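Long-range contacts in centrosomal protein of 104 kDa (Homo sapiens, PDB 5LPH), which is required for ciliogenesis and for the structural integrity of the ciliary tip, and interacts with tubulin; this chain is its TOG domain: residues S61-A66 and D103-V108; A66-S71 and F109-K114; M118-Y123 and A168-V173; S198-L203 and E239-I244. One frame throughout, in Å; residues are numbered along the deposited sequence.

Interaction 1. Residues S61-A66 and D103-V108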
loop_
_atom_site.group_PDB
_atom_site.type_symbol
_atom_site.label_atom_id
_atom_site.label_comp_id
_atom_site.label_asym_id
_atom_site.label_seq_id
_atom_site.Cartn_x
_atom_site.Cartn_y
_atom_site.Cartn_z
ATOM N N SER A 61 -4.646 24.775 -2.290
ATOM C CA SER A 61 -6.016 24.922 -1.783
ATOM C C SER A 61 -7.071 24.597 -2.845
ATOM O O SER A 61 -8.186 24.198 -2.498
ATOM C CB SER A 61 -6.247 26.323 -1.196
ATOM O OG SER A 61 -5.939 27.342 -2.131
ATOM N N TYR A 62 -6.725 24.769 -4.124
ATOM C CA TYR A 62 -7.579 24.309 -5.222
ATOM C C TYR A 62 -7.487 22.802 -5.402
ATOM O O TYR A 62 -8.507 22.160 -5.640
ATOM C CB TYR A 62 -7.253 25.019 -6.549
ATOM C CG TYR A 62 -7.537 26.515 -6.590
ATOM C CD1 TYR A 62 -8.233 27.172 -5.553
ATOM C CD2 TYR A 62 -7.130 27.278 -7.686
ATOM C CE1 TYR A 62 -8.483 28.533 -5.603
ATOM C CE2 TYR A 62 -7.385 28.644 -7.747
ATOM C CZ TYR A 62 -8.061 29.265 -6.704
ATOM O OH TYR A 62 -8.325 30.609 -6.738
ATOM N N ARG A 63 -6.281 22.241 -5.312
ATOM C CA ARG A 63 -6.116 20.785 -5.377
ATOM C C ARG A 63 -6.884 20.099 -4.252
ATOM O O ARG A 63 -7.556 19.091 -4.489
ATOM C CB ARG A 63 -4.646 20.378 -5.344
ATOM C CG ARG A 63 -3.869 20.830 -6.570
ATOM C CD ARG A 63 -2.584 20.045 -6.746
ATOM N NE ARG A 63 -1.674 20.159 -5.612
ATOM C CZ ARG A 63 -0.833 21.173 -5.375
ATOM N NH1 ARG A 63 -0.782 22.252 -6.158
ATOM N NH2 ARG A 63 -0.044 21.117 -4.306
ATOM N N GLU A 64 -6.827 20.676 -3.050
ATOM C CA GLU A 64 -7.580 20.155 -1.908
ATOM C C GLU A 64 -9.086 20.269 -2.130
ATOM O O GLU A 64 -9.822 19.316 -1.876
ATOM C CB GLU A 64 -7.209 20.879 -0.609
ATOM C CG GLU A 64 -7.670 20.132 0.640
ATOM C CD GLU A 64 -7.870 21.002 1.874
ATOM O OE1 GLU A 64 -8.024 22.238 1.763
ATOM O OE2 GLU A 64 -7.900 20.424 2.981
ATOM N N ASP A 65 -9.529 21.438 -2.586
ATOM C CA ASP A 65 -10.949 21.703 -2.836
ATOM C C ASP A 65 -11.560 20.760 -3.881
ATOM O O ASP A 65 -12.700 20.327 -3.727
ATOM C CB ASP A 65 -11.151 23.157 -3.280
ATOM C CG ASP A 65 -12.613 23.531 -3.401
ATOM O OD1 ASP A 65 -13.290 23.590 -2.352
ATOM O OD2 ASP A 65 -13.076 23.764 -4.540
ATOM N N ALA A 66 -10.802 20.453 -4.930
ATOM C CA ALA A 66 -11.233 19.498 -5.948
ATOM C C ALA A 66 -11.554 18.132 -5.338
ATOM O O ALA A 66 -12.592 17.550 -5.644
ATOM C CB ALA A 66 -10.174 19.348 -7.023
ATOM N N ASP A 103 1.173 14.091 -3.683
ATOM C CA ASP A 103 1.181 15.559 -3.583
ATOM C C ASP A 103 2.284 16.075 -2.657
ATOM O O ASP A 103 2.619 15.437 -1.663
ATOM C CB ASP A 103 -0.173 16.124 -3.127
ATOM C CG ASP A 103 -0.389 17.557 -3.594
ATOM O OD1 ASP A 103 -0.852 17.734 -4.745
ATOM O OD2 ASP A 103 -0.092 18.506 -2.829
ATOM N N ILE A 104 2.831 17.239 -3.004
ATOM C CA ILE A 104 3.893 17.891 -2.219
ATOM C C ILE A 104 3.383 18.665 -0.987
ATOM O O ILE A 104 4.190 19.188 -0.221
ATOM C CB ILE A 104 4.778 18.809 -3.112
ATOM C CG1 ILE A 104 3.972 19.976 -3.722
ATOM C CG2 ILE A 104 5.427 17.987 -4.220
ATOM C CD1 ILE A 104 4.811 20.973 -4.503
ATOM N N VAL A 105 2.060 18.747 -0.814
ATOM C CA VAL A 105 1.434 19.417 0.324
ATOM C C VAL A 105 0.600 18.404 1.105
ATOM O O VAL A 105 -0.225 17.683 0.533
ATOM C CB VAL A 105 0.555 20.609 -0.135
ATOM C CG1 VAL A 105 -0.195 21.236 1.037
ATOM C CG2 VAL A 105 1.419 21.655 -0.836
ATOM N N THR A 106 0.811 18.388 2.417
ATOM C CA THR A 106 0.238 17.394 3.316
ATOM C C THR A 106 -1.286 17.361 3.284
ATOM O O THR A 106 -1.864 16.281 3.229
ATOM C CB THR A 106 0.763 17.610 4.759
ATOM O OG1 THR A 106 2.135 17.203 4.815
ATOM C CG2 THR A 106 -0.016 16.803 5.789
ATOM N N SER A 107 -1.927 18.531 3.331
ATOM C CA SER A 107 -3.402 18.629 3.315
ATOM C C SER A 107 -4.060 17.987 2.100
ATOM O O SER A 107 -5.157 17.451 2.212
ATOM C CB SER A 107 -3.848 20.087 3.374
ATOM O OG SER A 107 -3.593 20.620 4.650
ATOM N N VAL A 108 -3.393 18.066 0.951
ATOM C CA VAL A 108 -3.892 17.467 -0.285
ATOM C C VAL A 108 -3.736 15.945 -0.203
ATOM O O VAL A 108 -4.659 15.218 -0.557
ATOM C CB VAL A 108 -3.149 18.006 -1.531
ATOM C CG1 VAL A 108 -3.664 17.338 -2.803
ATOM C CG2 VAL A 108 -3.291 19.523 -1.627
#
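Arg63 and Asp103 form a salt bridge that joins helix 60-76 to the loop in front of helix 106-126. The arginine grips side-on with NE and NH2, one to each carboxylate oxygen. Arg63 NE lies 2.7 Å from Asp103 OD1, in a bond bent to 137° at the hydrogen and tilted from the guanidinium plane. Arg63 NH2 reaches Asp103 OD2 at 3.0 Å, straighter at 167° and close to that plane. Both oxygens use their syn lone pairs. The guanidinium and carboxylate planes are 31° apart. Asp103 OD2 also accepts from Val105 N, on its anti side and tilted out of the carboxylate plane, which makes an Asx turn. The third nitrogen, Arg63 NH1, bonds to Cys57 O.

The rest is van der Waals packing. Val108 CG2 sits 4.0 Å from Arg63 CB. Val105 CG2 meets the guanidinium edge, 3.8 Å from Arg63 NH2. Further along, Glu64 CG lies 4.0 Å from Ser107 O.

Asp103 both closes the Asx turn before helix 106-126 and pairs with Arg63 of helix 60-76. Each guanidinium nitrogen has an acceptor, which probably offsets much of the cost of burying Arg63. The nearby positive charge would be expected to favour an ionised Asp103.

Interaction 2. Residues A66-S71 and F109-K114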
loop_
_atom_site.group_PDB
_atom_site.type_symbol
_atom_site.label_atom_id
_atom_site.label_comp_id
_atom_site.label_asym_id
_atom_site.label_seq_id
_atom_site.Cartn_x
_atom_site.Cartn_y
_atom_site.Cartn_z
ATOM N N ALA A 66 -10.802 20.453 -4.930
ATOM C CA ALA A 66 -11.233 19.498 -5.948
ATOM C C ALA A 66 -11.554 18.132 -5.338
ATOM O O ALA A 66 -12.592 17.550 -5.644
ATOM C CB ALA A 66 -10.174 19.348 -7.023
ATOM N N LEU A 67 -10.666 17.643 -4.472
ATOM C CA LEU A 67 -10.848 16.342 -3.822
ATOM C C LEU A 67 -12.021 16.333 -2.855
ATOM O O LEU A 67 -12.777 15.367 -2.820
ATOM C CB LEU A 67 -9.559 15.887 -3.131
ATOM C CG LEU A 67 -8.429 15.595 -4.123
ATOM C CD1 LEU A 67 -7.077 15.563 -3.430
ATOM C CD2 LEU A 67 -8.667 14.291 -4.857
ATOM N N LEU A 68 -12.179 17.404 -2.081
ATOM C CA LEU A 68 -13.329 17.537 -1.174
ATOM C C LEU A 68 -14.648 17.723 -1.938
ATOM O O LEU A 68 -15.674 17.211 -1.514
ATOM C CB LEU A 68 -13.124 18.686 -0.174
ATOM C CG LEU A 68 -11.908 18.612 0.770
ATOM C CD1 LEU A 68 -11.836 19.856 1.650
ATOM C CD2 LEU A 68 -11.909 17.347 1.622
ATOM N N ALA A 69 -14.618 18.447 -3.054
ATOM C CA ALA A 69 -15.797 18.595 -3.926
ATOM C C ALA A 69 -16.203 17.262 -4.557
ATOM O O ALA A 69 -17.387 16.931 -4.630
ATOM C CB ALA A 69 -15.529 19.620 -5.019
ATOM N N LEU A 70 -15.207 16.505 -5.004
ATOM C CA LEU A 70 -15.419 15.181 -5.582
ATOM C C LEU A 70 -16.009 14.222 -4.544
ATOM O O LEU A 70 -16.896 13.426 -4.858
ATOM C CB LEU A 70 -14.091 14.645 -6.127
ATOM C CG LEU A 70 -14.091 13.434 -7.051
ATOM C CD1 LEU A 70 -15.068 13.597 -8.207
ATOM C CD2 LEU A 70 -12.682 13.213 -7.578
ATOM N N SER A 71 -15.513 14.319 -3.311
ATOM C CA SER A 71 -16.041 13.568 -2.171
ATOM C C SER A 71 -17.545 13.809 -1.967
ATOM O O SER A 71 -18.308 12.858 -1.828
ATOM C CB SER A 71 -15.252 13.913 -0.901
ATOM O OG SER A 71 -15.642 13.117 0.200
ATOM N N PHE A 109 -2.563 15.489 0.249
ATOM C CA PHE A 109 -2.283 14.066 0.508
ATOM C C PHE A 109 -3.328 13.453 1.444
ATOM O O PHE A 109 -3.881 12.396 1.142
ATOM C CB PHE A 109 -0.856 13.900 1.076
ATOM C CG PHE A 109 -0.568 12.546 1.682
ATOM C CD1 PHE A 109 -0.371 11.430 0.875
ATOM C CD2 PHE A 109 -0.453 12.397 3.060
ATOM C CE1 PHE A 109 -0.089 10.190 1.430
ATOM C CE2 PHE A 109 -0.167 11.158 3.624
ATOM C CZ PHE A 109 0.014 10.053 2.805
ATOM N N GLN A 110 -3.621 14.148 2.541
ATOM C CA GLN A 110 -4.620 13.697 3.523
ATOM C C GLN A 110 -6.055 13.657 2.982
ATOM O O GLN A 110 -6.810 12.727 3.284
ATOM C CB GLN A 110 -4.559 14.562 4.788
ATOM C CG GLN A 110 -3.525 14.072 5.800
ATOM C CD GLN A 110 -3.029 15.143 6.762
ATOM O OE1 GLN A 110 -1.882 15.099 7.231
ATOM N NE2 GLN A 110 -3.883 16.112 7.057
ATOM N N ALA A 111 -6.423 14.661 2.189
ATOM C CA ALA A 111 -7.739 14.694 1.541
ATOM C C ALA A 111 -7.919 13.540 0.553
ATOM O O ALA A 111 -9.020 13.024 0.417
ATOM C CB ALA A 111 -7.968 16.032 0.842
ATOM N N SER A 112 -6.844 13.140 -0.128
ATOM C CA SER A 112 -6.898 11.999 -1.049
ATOM C C SER A 112 -7.161 10.673 -0.314
ATOM O O SER A 112 -7.880 9.820 -0.832
ATOM C CB SER A 112 -5.624 11.895 -1.894
ATOM O OG SER A 112 -4.562 11.279 -1.181
ATOM N N LEU A 113 -6.602 10.519 0.888
ATOM C CA LEU A 113 -6.845 9.323 1.707
ATOM C C LEU A 113 -8.285 9.265 2.224
ATOM O O LEU A 113 -8.902 8.205 2.231
ATOM C CB LEU A 113 -5.850 9.234 2.875
ATOM C CG LEU A 113 -4.360 9.164 2.521
ATOM C CD1 LEU A 113 -3.524 8.963 3.774
ATOM C CD2 LEU A 113 -4.068 8.062 1.518
ATOM N N LYS A 114 -8.814 10.410 2.640
ATOM C CA LYS A 114 -10.215 10.533 3.050
ATOM C C LYS A 114 -11.167 10.148 1.904
ATOM O O LYS A 114 -12.128 9.408 2.110
ATOM C CB LYS A 114 -10.478 11.967 3.521
ATOM C CG LYS A 114 -11.902 12.283 3.943
ATOM C CD LYS A 114 -12.053 13.771 4.241
ATOM C CE LYS A 114 -13.513 14.172 4.408
ATOM N NZ LYS A 114 -14.082 13.653 5.682
#
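Leu67 and Leu68 of helix 60-76 both touch the methyl of Ala111 on helix 106-126. Leu67 points its CB bond at the other helix, and Leu67 CB lies 4.3 Å from Ala111 CB. The branch beyond, with CD1 anti to CA (chi2 163°), carries that methyl past the alanine to the backbone of the next residue. There Leu67 CD1 lies 4.1 Å from Ser112 N. Leu67 CD1 is also 4.2 Å from Ser112 CB. Leu68 starts off to one side of the interface, but Leu68 CD2 swings back and meets Ala111 CB at 4.2 Å. The same methyl touches the aliphatic part of Lys114, with Leu68 CD2 4.4 Å from Lys114 CD.

The two helix segments run nearly parallel, 14° apart, with axes 9.3 Å from each other at closest approach. These are near-parallel helices packed side by side, as in the helical solenoid of a TOG domain. The small Ala111 faces Leu67 where the two backbones are nearest.

Ser112 turns its hydroxyl back onto its own helix. Ser112 OG donates to Phe109 O at 2.7 Å, while its CB faces Leu67 CD1. Leu67 and Ser112 both also touch Ala100 of helix 83-100, which also packs against this pair. On the other flank of helix 106-126, Phe109 and Leu113 lean on helices 131-147 and 154-169.

Interaction 3. Residues M118-Y123 and A168-V173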
loop_
_atom_site.group_PDB
_atom_site.type_symbol
_atom_site.label_atom_id
_atom_site.label_comp_id
_atom_site.label_asym_id
_atom_site.label_seq_id
_atom_site.Cartn_x
_atom_site.Cartn_y
_atom_site.Cartn_z
HETATM N N MSE A 118 -13.555 6.737 1.640
HETATM C CA MSE A 118 -14.994 6.880 1.369
HETATM C C MSE A 118 -15.411 6.030 0.192
HETATM O O MSE A 118 -16.481 5.432 0.209
HETATM C CB MSE A 118 -15.367 8.345 1.126
HETATM C CG MSE A 118 -16.862 8.530 0.815
HETATM SE SE MSE A 118 -17.128 8.404 -1.140
HETATM C CE MSE A 118 -16.331 10.176 -1.398
ATOM N N ILE A 119 -14.585 5.983 -0.855
ATOM C CA ILE A 119 -14.893 5.184 -2.052
ATOM C C ILE A 119 -14.972 3.684 -1.725
ATOM O O ILE A 119 -15.923 3.011 -2.122
ATOM C CB ILE A 119 -13.877 5.435 -3.199
ATOM C CG1 ILE A 119 -14.050 6.849 -3.761
ATOM C CG2 ILE A 119 -14.066 4.435 -4.336
ATOM C CD1 ILE A 119 -12.854 7.357 -4.536
ATOM N N ILE A 120 -13.973 3.170 -1.010
ATOM C CA ILE A 120 -13.916 1.744 -0.674
ATOM C C ILE A 120 -14.979 1.348 0.364
ATOM O O ILE A 120 -15.627 0.323 0.207
ATOM C CB ILE A 120 -12.502 1.322 -0.195
ATOM C CG1 ILE A 120 -11.483 1.490 -1.328
ATOM C CG2 ILE A 120 -12.503 -0.126 0.300
ATOM C CD1 ILE A 120 -10.040 1.538 -0.866
ATOM N N THR A 121 -15.147 2.167 1.402
ATOM C CA THR A 121 -15.947 1.822 2.592
ATOM C C THR A 121 -17.411 2.287 2.563
ATOM O O THR A 121 -18.235 1.745 3.301
ATOM C CB THR A 121 -15.204 2.378 3.851
ATOM O OG1 THR A 121 -13.948 1.704 3.966
ATOM C CG2 THR A 121 -15.954 2.265 5.206
ATOM N N GLN A 122 -17.743 3.273 1.729
ATOM C CA GLN A 122 -19.102 3.842 1.705
ATOM C C GLN A 122 -19.779 3.776 0.334
ATOM O O GLN A 122 -20.904 3.294 0.230
ATOM C CB GLN A 122 -19.080 5.285 2.216
ATOM C CG GLN A 122 -18.378 5.452 3.559
ATOM C CD GLN A 122 -18.579 6.832 4.163
ATOM O OE1 GLN A 122 -17.631 7.614 4.292
ATOM N NE2 GLN A 122 -19.821 7.144 4.520
ATOM N N TYR A 123 -19.100 4.263 -0.701
ATOM C CA TYR A 123 -19.651 4.334 -2.063
ATOM C C TYR A 123 -19.892 2.954 -2.664
ATOM O O TYR A 123 -20.977 2.682 -3.174
ATOM C CB TYR A 123 -18.689 5.127 -2.949
ATOM C CG TYR A 123 -19.101 5.379 -4.390
ATOM C CD1 TYR A 123 -19.868 6.494 -4.739
ATOM C CD2 TYR A 123 -18.655 4.547 -5.416
ATOM C CE1 TYR A 123 -20.207 6.750 -6.062
ATOM C CE2 TYR A 123 -18.989 4.796 -6.739
ATOM C CZ TYR A 123 -19.764 5.897 -7.057
ATOM O OH TYR A 123 -20.083 6.134 -8.378
ATOM N N ALA A 168 -5.966 -2.767 4.634
ATOM C CA ALA A 168 -5.721 -4.214 4.688
ATOM C C ALA A 168 -6.697 -4.984 5.591
ATOM O O ALA A 168 -6.944 -6.175 5.357
ATOM C CB ALA A 168 -4.286 -4.496 5.110
ATOM N N LEU A 169 -7.233 -4.306 6.612
ATOM C CA LEU A 169 -8.179 -4.902 7.560
ATOM C C LEU A 169 -9.669 -4.563 7.317
ATOM O O LEU A 169 -10.529 -5.149 7.976
ATOM C CB LEU A 169 -7.753 -4.551 9.000
ATOM C CG LEU A 169 -6.477 -5.287 9.471
ATOM C CD1 LEU A 169 -5.596 -4.552 10.488
ATOM C CD2 LEU A 169 -6.885 -6.658 9.992
ATOM N N PHE A 170 -9.983 -3.656 6.386
ATOM C CA PHE A 170 -11.373 -3.489 5.918
ATOM C C PHE A 170 -11.854 -4.813 5.322
ATOM O O PHE A 170 -11.159 -5.425 4.508
ATOM C CB PHE A 170 -11.515 -2.403 4.821
ATOM C CG PHE A 170 -11.295 -0.955 5.289
ATOM C CD1 PHE A 170 -11.469 -0.510 6.623
ATOM C CD2 PHE A 170 -10.920 -0.005 4.339
ATOM C CE1 PHE A 170 -11.243 0.832 6.959
ATOM C CE2 PHE A 170 -10.691 1.322 4.674
ATOM C CZ PHE A 170 -10.857 1.743 5.983
ATOM N N LYS A 171 -13.057 -5.225 5.714
ATOM C CA LYS A 171 -13.594 -6.562 5.409
ATOM C C LYS A 171 -13.512 -6.921 3.916
ATOM O O LYS A 171 -12.980 -7.981 3.541
ATOM C CB LYS A 171 -15.047 -6.654 5.929
ATOM C CG LYS A 171 -15.172 -6.520 7.445
ATOM C CD LYS A 171 -16.592 -6.766 7.928
ATOM C CE LYS A 171 -16.674 -6.678 9.447
ATOM N NZ LYS A 171 -18.053 -6.932 9.947
ATOM N N GLU A 172 -13.969 -6.000 3.073
ATOM C CA GLU A 172 -14.017 -6.223 1.625
ATOM C C GLU A 172 -12.626 -6.355 0.995
ATOM O O GLU A 172 -12.433 -7.146 0.070
ATOM C CB GLU A 172 -14.777 -5.097 0.913
ATOM C CG GLU A 172 -16.171 -4.789 1.418
ATOM C CD GLU A 172 -16.228 -3.648 2.433
ATOM O OE1 GLU A 172 -15.276 -3.486 3.234
ATOM O OE2 GLU A 172 -17.233 -2.910 2.430
ATOM N N VAL A 173 -11.665 -5.586 1.501
ATOM C CA VAL A 173 -10.292 -5.607 0.981
ATOM C C VAL A 173 -9.505 -6.807 1.508
ATOM O O VAL A 173 -8.728 -7.412 0.759
ATOM C CB VAL A 173 -9.554 -4.290 1.313
ATOM C CG1 VAL A 173 -8.088 -4.347 0.889
ATOM C CG2 VAL A 173 -10.262 -3.123 0.640
#
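Ile120 and Thr121 sit on a widened turn of helix 106-126 and face the short break between helix 154-169 and helix 171-174. The turn is of pi type: Met118 O accepts from both Gln122 N and Tyr123 N. Across the contact, Phe170 is the N-cap residue of helix 171-174. The backbones stay well apart, with Thr121 CA 7.8 Å from Phe170 CA, so side chains make the contact.

Thr121 places its OG1 over one face of the Phe170 ring, 3.3 Å above the plane and offset toward the rim. Phe170 CE2 is the nearest ring atom, 3.4 Å from Thr121 OG1. The two side chains cross at about a right angle. Ile120 CG2, anti to its backbone N, touches two partners. Ile120 CG2 lies 3.8 Å from Val173 CG2 and 4.3 Å from Phe170 CD2. Val173 also rests on Thr134 and Val138 of helix 131-147, and Ile120 on Cys137 of that helix. Glu172 makes a looser approach, with Glu172 OE2 4.2 Å from Ile120 O.

The contact ties the start of helix 171-174, in HEAT 1, to helix 106-126. It appears to rest mainly on apolar packing, with the polar OG1 merely placed against the ring face, rather than on hydrogen bonding between the segments.

Interaction 4. Residues S198-L203 and E239-I244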
loop_
_atom_site.group_PDB
_atom_site.type_symbol
_atom_site.label_atom_id
_atom_site.label_comp_id
_atom_site.label_asym_id
_atom_site.label_seq_id
_atom_site.Cartn_x
_atom_site.Cartn_y
_atom_site.Cartn_z
ATOM N N SER A 198 10.007 0.554 6.316
ATOM C CA SER A 198 8.545 0.681 6.337
ATOM C C SER A 198 7.844 -0.580 5.836
ATOM O O SER A 198 6.866 -1.013 6.433
ATOM C CB SER A 198 8.076 1.889 5.518
ATOM O OG SER A 198 8.426 3.117 6.145
ATOM N N GLN A 199 8.340 -1.156 4.744
ATOM C CA GLN A 199 7.768 -2.388 4.195
ATOM C C GLN A 199 7.868 -3.547 5.198
ATOM O O GLN A 199 6.918 -4.304 5.386
ATOM C CB GLN A 199 8.451 -2.766 2.877
ATOM C CG GLN A 199 7.791 -3.948 2.178
ATOM C CD GLN A 199 8.306 -4.206 0.771
ATOM O OE1 GLN A 199 8.848 -3.322 0.113
ATOM N NE2 GLN A 199 8.123 -5.433 0.301
HETATM N N MSE A 200 9.024 -3.665 5.835
HETATM C CA MSE A 200 9.255 -4.690 6.854
HETATM C C MSE A 200 8.402 -4.516 8.076
HETATM O O MSE A 200 7.884 -5.494 8.614
HETATM C CB MSE A 200 10.727 -4.663 7.226
HETATM C CG MSE A 200 11.452 -5.510 6.236
HETATM SE SE MSE A 200 13.369 -5.300 6.521
HETATM C CE MSE A 200 13.676 -7.261 6.516
ATOM N N GLY A 201 8.260 -3.271 8.526
ATOM C CA GLY A 201 7.359 -2.935 9.624
ATOM C C GLY A 201 5.916 -3.309 9.338
ATOM O O GLY A 201 5.247 -3.889 10.188
ATOM N N LEU A 202 5.443 -2.968 8.142
ATOM C CA LEU A 202 4.086 -3.320 7.709
ATOM C C LEU A 202 3.881 -4.828 7.588
ATOM O O LEU A 202 2.829 -5.338 7.971
ATOM C CB LEU A 202 3.745 -2.665 6.367
ATOM C CG LEU A 202 3.374 -1.187 6.428
ATOM C CD1 LEU A 202 3.482 -0.546 5.049
ATOM C CD2 LEU A 202 1.974 -1.016 6.992
ATOM N N LEU A 203 4.886 -5.524 7.051
ATOM C CA LEU A 203 4.851 -6.974 6.928
ATOM C C LEU A 203 4.698 -7.626 8.298
ATOM O O LEU A 203 3.764 -8.398 8.508
ATOM C CB LEU A 203 6.112 -7.489 6.232
ATOM C CG LEU A 203 6.303 -9.004 6.093
ATOM C CD1 LEU A 203 5.098 -9.671 5.459
ATOM C CD2 LEU A 203 7.542 -9.278 5.263
ATOM N N GLU A 239 19.164 -7.211 9.920
ATOM C CA GLU A 239 18.826 -7.491 11.317
ATOM C C GLU A 239 17.321 -7.739 11.529
ATOM O O GLU A 239 16.946 -8.592 12.329
ATOM C CB GLU A 239 19.322 -6.363 12.232
ATOM C CG GLU A 239 19.276 -6.689 13.723
ATOM C CD GLU A 239 19.706 -5.527 14.612
ATOM O OE1 GLU A 239 19.978 -4.418 14.100
ATOM O OE2 GLU A 239 19.767 -5.721 15.845
ATOM N N THR A 240 16.468 -6.997 10.825
ATOM C CA THR A 240 15.009 -7.184 10.931
ATOM C C THR A 240 14.561 -8.497 10.266
ATOM O O THR A 240 13.623 -9.149 10.731
ATOM C CB THR A 240 14.211 -6.005 10.321
ATOM O OG1 THR A 240 14.798 -4.753 10.700
ATOM C CG2 THR A 240 12.740 -6.039 10.778
ATOM N N ALA A 241 15.224 -8.879 9.177
ATOM C CA ALA A 241 14.965 -10.176 8.524
ATOM C C ALA A 241 15.202 -11.347 9.482
ATOM O O ALA A 241 14.401 -12.294 9.533
ATOM C CB ALA A 241 15.827 -10.332 7.285
ATOM N N VAL A 242 16.291 -11.260 10.250
ATOM C CA VAL A 242 16.601 -12.248 11.287
ATOM C C VAL A 242 15.431 -12.344 12.270
ATOM O O VAL A 242 14.936 -13.438 12.533
ATOM C CB VAL A 242 17.930 -11.912 12.018
ATOM C CG1 VAL A 242 18.108 -12.747 13.283
ATOM C CG2 VAL A 242 19.122 -12.101 11.084
ATOM N N ARG A 243 14.980 -11.195 12.778
ATOM C CA ARG A 243 13.856 -11.132 13.730
ATOM C C ARG A 243 12.551 -11.761 13.212
ATOM O O ARG A 243 11.836 -12.405 13.978
ATOM C CB ARG A 243 13.598 -9.686 14.176
ATOM C CG ARG A 243 14.673 -9.107 15.094
ATOM C CD ARG A 243 14.543 -7.600 15.262
ATOM N NE ARG A 243 13.317 -7.227 15.982
ATOM C CZ ARG A 243 12.445 -6.304 15.567
ATOM N NH1 ARG A 243 12.650 -5.630 14.439
ATOM N NH2 ARG A 243 11.360 -6.044 16.292
ATOM N N ILE A 244 12.250 -11.580 11.924
ATOM C CA ILE A 244 11.052 -12.185 11.305
ATOM C C ILE A 244 11.200 -13.699 11.146
ATOM O O ILE A 244 10.252 -14.447 11.401
ATOM C CB ILE A 244 10.702 -11.550 9.940
ATOM C CG1 ILE A 244 10.339 -10.075 10.135
ATOM C CG2 ILE A 244 9.537 -12.290 9.274
ATOM C CD1 ILE A 244 10.052 -9.318 8.858
#
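Thr240 and Ala241 of helix 235-252 receive the end of Met200, a selenomethionine of helix 193-210. Thr240 comes first, with Thr240 CB 4.0 Å from Met200 SE. The two side chains meet at a slant. The threonine hydroxyl is engaged on its own helix, where OG1 bonds to Glu236 O, so Thr240 meets Met200 through carbon.

Ala241 follows. Met200 runs out with CG anti to its carbonyl carbon and then bends at the selenium (chi3 131°). Met200 CE is thereby set 3.5 Å from Ala241 N and 3.8 Å from Ala241 CB. The methyl thus rests on backbone as well as side chain. Leu230 lies against Ala241 too.

One helical turn beyond Thr240, Ile244 returns to the interface. Ile244 CD1 is 4.4 Å from Leu203 CD2 and equally far from Met200 O. Leu203 and Ile244 both also touch helix 219-229, at Phe225 and Ser226 respectively, which extends the packing to that helix.

The two segments run almost parallel, 12° apart, with axes 11.0 Å from each other at their nearest. Such stacking of like-directed helices is typical of a HEAT-repeat solenoid. Here it joins helix 193-210 to a helix of the HEAT 2 repeat in the TOG domain.

How the interactions relate
From the N terminus, helix 60-76 is the first partner. Interactions 1 and 2 both join it to helix 106-126, closing a loop that holds helix 83-100. Their segments alternate along the chain, so the two contacts cross; they share Ala66 and touch each other. Interaction 3 opens further along helix 106-126 and closes a loop that spans helix 131-147 and most of helix 154-169. Interaction 4 stands last in series, closing around helix 219-229, its centre about 32 Å from those of interactions 1 and 2, across the chain's centre. Together they link helices that are not adjacent in sequence along the solenoid.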